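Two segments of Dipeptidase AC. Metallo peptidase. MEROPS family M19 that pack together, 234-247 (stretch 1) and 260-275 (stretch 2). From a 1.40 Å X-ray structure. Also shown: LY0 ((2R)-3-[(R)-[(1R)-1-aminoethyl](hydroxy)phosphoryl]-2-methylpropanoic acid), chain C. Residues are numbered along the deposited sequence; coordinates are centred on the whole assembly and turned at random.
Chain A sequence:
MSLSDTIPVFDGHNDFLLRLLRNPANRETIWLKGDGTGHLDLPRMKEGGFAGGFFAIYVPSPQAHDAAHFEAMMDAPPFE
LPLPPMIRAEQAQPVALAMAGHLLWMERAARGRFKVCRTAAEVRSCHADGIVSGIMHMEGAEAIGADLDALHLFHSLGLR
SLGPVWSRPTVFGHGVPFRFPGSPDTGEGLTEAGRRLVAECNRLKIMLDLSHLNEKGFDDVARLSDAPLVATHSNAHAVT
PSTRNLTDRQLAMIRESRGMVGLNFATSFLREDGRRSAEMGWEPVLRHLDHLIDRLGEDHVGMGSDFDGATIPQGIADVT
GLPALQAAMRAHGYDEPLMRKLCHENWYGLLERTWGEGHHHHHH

Stretch 1, residues 234-247: SNAHAVTPSTRNLT
Stretch 2 260-275: MVGLNFATSFLREDGR

The contact is a largely polar seam in which two asparagine side chains and a threonine of a looping segment bind backbone groups of the segment that follows a short strand, with an arginine laid over a phenylalanine ring beside the ligand; it buries 689 Å², both sides summed.

Stretch 2 begins as strand 260-263, and near the strand's end the CA pairings with stretch 1 are Ser 234 with Asn 264 (CA to CA 5.4 Å) and Asn 235 with Leu 263 (CA to CA 5.7 Å). These two pairings run in reverse order, and a separate approach brings Thr 240 near Glu 272 (CA to CA 4.8 Å). One backbone bond joins the stretches at the strand, Ser 234 N to Gly 262 O, at 3.0 Å and 145°. Ser 234 is extended (phi/psi -146/146).

Asn 235 (chi1 -60°, m; chi2 -24°) continues the pairing with its side chain. Asn 235 OD1 accepts from Asn 264 N at 2.8 Å and 156°, while Asn 235 ND2 donates to Asn 264 O at 2.9 Å and 175°, so the amide engages both polar backbone groups of one residue. Asn 235 ND2 also reaches Phe 269 O at 3.2 Å and 166°, spending its second hydrogen.

That carbonyl is shared: Asn 245 ND2 donates to Phe 269 O at 3.1 Å and 159°. Asn 245 (chi1 -73°, m; chi2 -19°) closes a type I turn from Ser 242, and Asn 245 ND2 also binds Thr 240 O at 2.9 Å. Asn 245 OD1 accepts from Asn 235 N at 2.9 Å, linking the two asparagines within stretch 1.

Thr 240 (phi/psi -130/106; chi1 -64°, m) directs OG1 to Arg 271 O, donating at 2.8 Å. Arg 271 opens a type I turn closed by Gly 274 N to Arg 271 O at 3.0 Å, so this carbonyl accepts twice.

Arg 244 folds back with chi1 to chi3 all m (-85°, -78°, -79°). Arg 244 CB lies 3.8 Å from the centroid of the Phe 269 ring, 21° off the normal, a CH-pi contact over the face; Phe 269 CE2 in turn lies over one face of the guanidinium. Phe 269 has chi1 -55° (m) and chi2 -25°. The guanidinium remains free to donate from Arg 244 NE to LY0 O61 (2.7 Å), from Arg 244 NH2 to LY0 O62 (3.0 Å) and from Arg 244 NH1 to Ser 234 OG (3.0 Å).

Apolar packing is slight: Leu 246 CD1 meets Val 261 CG2 at 3.8 Å.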

# COMPACT_ATOMS: atom_id res chain seq x y z
N SER A 234 5.69 -2.66 -2.10
CA SER A 234 6.40 -3.55 -3.03
C SER A 234 7.83 -3.71 -2.57
O SER A 234 8.43 -2.76 -2.04
CB SER A 234 6.42 -2.95 -4.44
OG SER A 234 5.11 -2.81 -4.97
N ASN A 235 8.40 -4.90 -2.79
CA ASN A 235 9.75 -5.21 -2.33
C ASN A 235 10.72 -5.43 -3.48
O ASN A 235 10.43 -5.07 -4.62
CB ASN A 235 9.71 -6.38 -1.35
CG ASN A 235 8.86 -6.07 -0.12
OD1 ASN A 235 8.66 -4.90 0.22
ND2 ASN A 235 8.35 -7.11 0.54
N ALA A 236 11.89 -6.00 -3.18
CA ALA A 236 12.95 -6.10 -4.18
C ALA A 236 12.93 -7.42 -4.93
O ALA A 236 13.15 -8.48 -4.34
CB ALA A 236 14.31 -5.89 -3.51
N HIS A 237 12.68 -7.34 -6.24
CA HIS A 237 12.62 -8.54 -7.08
C HIS A 237 13.93 -9.32 -7.04
O HIS A 237 13.92 -10.55 -7.14
CB HIS A 237 12.29 -8.14 -8.51
CG HIS A 237 11.84 -9.28 -9.36
ND1 HIS A 237 12.73 -10.06 -10.08
CD2 HIS A 237 10.61 -9.79 -9.59
CE1 HIS A 237 12.06 -10.99 -10.73
NE2 HIS A 237 10.77 -10.85 -10.45
N ALA A 238 15.04 -8.61 -6.90
CA ALA A 238 16.36 -9.24 -6.89
C ALA A 238 16.52 -10.15 -5.68
O ALA A 238 17.33 -11.08 -5.71
CB ALA A 238 17.45 -8.17 -6.92
N VAL A 239 15.76 -9.90 -4.62
CA VAL A 239 15.78 -10.73 -3.42
C VAL A 239 14.70 -11.81 -3.47
O VAL A 239 14.97 -12.98 -3.19
CB VAL A 239 15.62 -9.86 -2.16
CG1 VAL A 239 15.55 -10.71 -0.91
CG2 VAL A 239 16.74 -8.84 -2.07
N THR A 240 13.48 -11.40 -3.81
CA THR A 240 12.35 -12.32 -3.92
C THR A 240 11.67 -12.08 -5.27
O THR A 240 11.00 -11.06 -5.45
CB THR A 240 11.31 -12.03 -2.82
OG1 THR A 240 11.89 -12.28 -1.54
CG2 THR A 240 10.05 -12.89 -2.99
N PRO A 241 11.85 -13.00 -6.23
CA PRO A 241 11.34 -12.81 -7.59
C PRO A 241 9.84 -13.09 -7.74
O PRO A 241 9.42 -13.89 -8.58
CB PRO A 241 12.16 -13.81 -8.41
CG PRO A 241 12.43 -14.91 -7.42
CD PRO A 241 12.71 -14.19 -6.13
N SER A 242 9.05 -12.40 -6.93
CA SER A 242 7.59 -12.37 -7.08
C SER A 242 7.21 -11.36 -8.16
O SER A 242 7.84 -10.32 -8.28
CB SER A 242 6.95 -11.93 -5.76
OG SER A 242 5.60 -11.52 -5.96
N THR A 243 6.17 -11.66 -8.93
CA THR A 243 5.66 -10.69 -9.91
C THR A 243 5.30 -9.33 -9.30
O THR A 243 5.24 -8.32 -10.01
CB THR A 243 4.41 -11.23 -10.62
OG1 THR A 243 3.49 -11.71 -9.63
CG2 THR A 243 4.80 -12.40 -11.54
N ARG A 244 5.06 -9.31 -7.99
CA ARG A 244 4.67 -8.09 -7.28
C ARG A 244 5.83 -7.18 -6.89
O ARG A 244 5.62 -6.02 -6.52
CB ARG A 244 3.83 -8.44 -6.06
CG ARG A 244 2.35 -8.61 -6.39
CD ARG A 244 1.68 -7.25 -6.55
NE ARG A 244 1.36 -6.63 -5.26
CZ ARG A 244 2.01 -5.60 -4.72
NH1 ARG A 244 3.06 -5.04 -5.32
NH2 ARG A 244 1.59 -5.11 -3.56
N ASN A 245 7.05 -7.69 -6.96
CA ASN A 245 8.23 -6.92 -6.56
C ASN A 245 8.86 -6.11 -7.70
O ASN A 245 8.45 -6.22 -8.86
CB ASN A 245 9.23 -7.83 -5.85
CG ASN A 245 8.76 -8.21 -4.45
OD1 ASN A 245 7.90 -7.54 -3.87
ND2 ASN A 245 9.34 -9.26 -3.90
N LEU A 246 9.85 -5.29 -7.35
CA LEU A 246 10.43 -4.33 -8.28
C LEU A 246 11.84 -4.76 -8.68
O LEU A 246 12.66 -5.07 -7.82
CB LEU A 246 10.49 -2.95 -7.62
CG LEU A 246 9.14 -2.28 -7.34
CD1 LEU A 246 9.29 -1.15 -6.34
CD2 LEU A 246 8.51 -1.77 -8.63
N THR A 247 12.11 -4.75 -9.98
CA THR A 247 13.46 -5.09 -10.45
C THR A 247 14.41 -3.93 -10.19
O THR A 247 13.99 -2.80 -9.92
CB THR A 247 13.48 -5.38 -11.95
OG1 THR A 247 13.24 -4.17 -12.68
CG2 THR A 247 12.41 -6.40 -12.32
N MET A 260 9.61 6.81 -4.07
CA MET A 260 9.44 6.20 -2.77
C MET A 260 8.94 4.78 -2.93
O MET A 260 8.08 4.49 -3.78
CB MET A 260 8.41 7.01 -1.96
CG MET A 260 8.21 6.55 -0.53
SD MET A 260 9.62 6.86 0.61
CE MET A 260 8.88 6.27 2.14
N VAL A 261 9.51 3.88 -2.12
CA VAL A 261 9.02 2.51 -2.05
C VAL A 261 8.72 2.15 -0.60
O VAL A 261 9.57 2.35 0.28
CB VAL A 261 10.03 1.49 -2.65
CG1 VAL A 261 9.53 0.06 -2.42
CG2 VAL A 261 10.22 1.76 -4.14
N GLY A 262 7.51 1.65 -0.36
CA GLY A 262 7.16 1.16 0.95
C GLY A 262 7.35 -0.35 1.05
O GLY A 262 6.87 -1.10 0.20
N LEU A 263 8.08 -0.78 2.08
CA LEU A 263 8.31 -2.20 2.32
C LEU A 263 7.03 -2.94 2.69
O LEU A 263 6.39 -2.62 3.69
CB LEU A 263 9.33 -2.38 3.45
CG LEU A 263 9.75 -3.84 3.69
CD1 LEU A 263 10.83 -4.28 2.72
CD2 LEU A 263 10.21 -4.02 5.15
N ASN A 264 6.67 -3.94 1.89
CA ASN A 264 5.48 -4.75 2.11
C ASN A 264 5.80 -5.88 3.10
O ASN A 264 6.80 -6.58 2.93
CB ASN A 264 5.02 -5.32 0.76
CG ASN A 264 3.64 -5.91 0.81
OD1 ASN A 264 3.24 -6.49 1.82
ND2 ASN A 264 2.89 -5.78 -0.27
N PHE A 265 4.99 -6.01 4.15
CA PHE A 265 5.24 -7.04 5.16
C PHE A 265 4.72 -8.42 4.73
O PHE A 265 4.88 -9.40 5.46
CB PHE A 265 4.60 -6.71 6.52
CG PHE A 265 5.12 -5.45 7.18
CD1 PHE A 265 6.24 -4.79 6.70
CD2 PHE A 265 4.46 -4.94 8.29
CE1 PHE A 265 6.68 -3.63 7.31
CE2 PHE A 265 4.91 -3.79 8.91
CZ PHE A 265 6.02 -3.13 8.42
N ALA A 266 4.10 -8.51 3.56
CA ALA A 266 3.58 -9.79 3.10
C ALA A 266 4.69 -10.83 3.01
O ALA A 266 5.70 -10.61 2.35
CB ALA A 266 2.92 -9.63 1.73
N THR A 267 4.48 -11.96 3.69
CA THR A 267 5.43 -13.06 3.71
C THR A 267 5.86 -13.44 2.28
O THR A 267 7.05 -13.65 2.00
CB THR A 267 4.81 -14.27 4.42
OG1 THR A 267 3.51 -14.50 3.88
CG2 THR A 267 4.66 -13.97 5.90
N SER A 268 4.87 -13.49 1.39
CA SER A 268 5.10 -13.93 0.01
C SER A 268 6.09 -13.06 -0.74
O SER A 268 6.72 -13.52 -1.70
CB SER A 268 3.78 -13.92 -0.75
OG SER A 268 2.82 -14.72 -0.08
N PHE A 269 6.24 -11.81 -0.31
CA PHE A 269 7.06 -10.85 -1.05
C PHE A 269 8.38 -10.58 -0.35
O PHE A 269 9.21 -9.85 -0.87
CB PHE A 269 6.30 -9.54 -1.25
CG PHE A 269 4.95 -9.71 -1.92
CD1 PHE A 269 4.68 -10.79 -2.74
CD2 PHE A 269 3.95 -8.75 -1.72
CE1 PHE A 269 3.44 -10.94 -3.36
CE2 PHE A 269 2.71 -8.88 -2.33
CZ PHE A 269 2.45 -9.98 -3.14
N LEU A 270 8.55 -11.16 0.84
CA LEU A 270 9.76 -10.98 1.65
C LEU A 270 10.68 -12.20 1.62
O LEU A 270 11.89 -12.07 1.51
CB LEU A 270 9.38 -10.72 3.11
CG LEU A 270 8.82 -9.34 3.49
CD1 LEU A 270 8.30 -9.33 4.92
CD2 LEU A 270 9.87 -8.26 3.31
N ARG A 271 10.09 -13.39 1.75
CA ARG A 271 10.88 -14.62 1.83
C ARG A 271 11.55 -14.90 0.49
O ARG A 271 10.96 -14.73 -0.56
CB ARG A 271 9.97 -15.79 2.19
CG ARG A 271 9.33 -15.69 3.55
CD ARG A 271 8.24 -16.73 3.72
NE ARG A 271 8.80 -18.07 3.60
CZ ARG A 271 8.79 -18.97 4.58
NH1 ARG A 271 8.23 -18.69 5.75
NH2 ARG A 271 9.35 -20.16 4.38
N GLU A 272 12.79 -15.36 0.53
CA GLU A 272 13.47 -15.67 -0.72
C GLU A 272 12.78 -16.82 -1.45
O GLU A 272 12.84 -16.90 -2.68
CB GLU A 272 14.94 -15.99 -0.48
CG GLU A 272 15.78 -14.76 -0.12
CD GLU A 272 17.24 -15.11 0.10
OE1 GLU A 272 17.65 -16.23 -0.26
OE2 GLU A 272 17.98 -14.26 0.64
N ASP A 273 12.10 -17.68 -0.70
CA ASP A 273 11.35 -18.80 -1.29
C ASP A 273 9.92 -18.45 -1.73
O ASP A 273 9.21 -19.28 -2.27
CB ASP A 273 11.33 -20.02 -0.35
CG ASP A 273 10.59 -19.77 0.96
OD1 ASP A 273 9.74 -18.86 1.02
OD2 ASP A 273 10.86 -20.49 1.94
N GLY A 274 9.50 -17.21 -1.48
CA GLY A 274 8.21 -16.74 -1.97
C GLY A 274 6.99 -17.43 -1.39
O GLY A 274 5.90 -17.33 -1.96
N ARG A 275 7.17 -18.11 -0.26
CA ARG A 275 6.09 -18.85 0.39
C ARG A 275 5.25 -17.92 1.24
O ARG A 275 5.70 -16.83 1.60
CB ARG A 275 6.66 -19.96 1.29
CG ARG A 275 7.27 -21.15 0.56
CD ARG A 275 7.66 -22.22 1.56
NE ARG A 275 6.52 -22.57 2.42
CZ ARG A 275 6.61 -23.29 3.53
NH1 ARG A 275 7.79 -23.74 3.95
NH2 ARG A 275 5.52 -23.55 4.24
P LY0 C . -3.50 -6.43 -1.18
C1 LY0 C . -5.93 -7.81 -1.30
N1 LY0 C . -5.95 -5.37 -0.88
C2 LY0 C . -5.24 -6.62 -0.66
C4 LY0 C . -2.50 -7.83 -0.55
C5 LY0 C . -1.60 -8.48 -1.57
C6 LY0 C . -0.81 -7.49 -2.38
C7 LY0 C . -0.80 -9.64 -1.05
O31 LY0 C . -3.05 -5.10 -0.60
O32 LY0 C . -3.44 -6.33 -2.74
O61 LY0 C . -0.19 -7.91 -3.51
O62 LY0 C . -0.74 -6.29 -2.06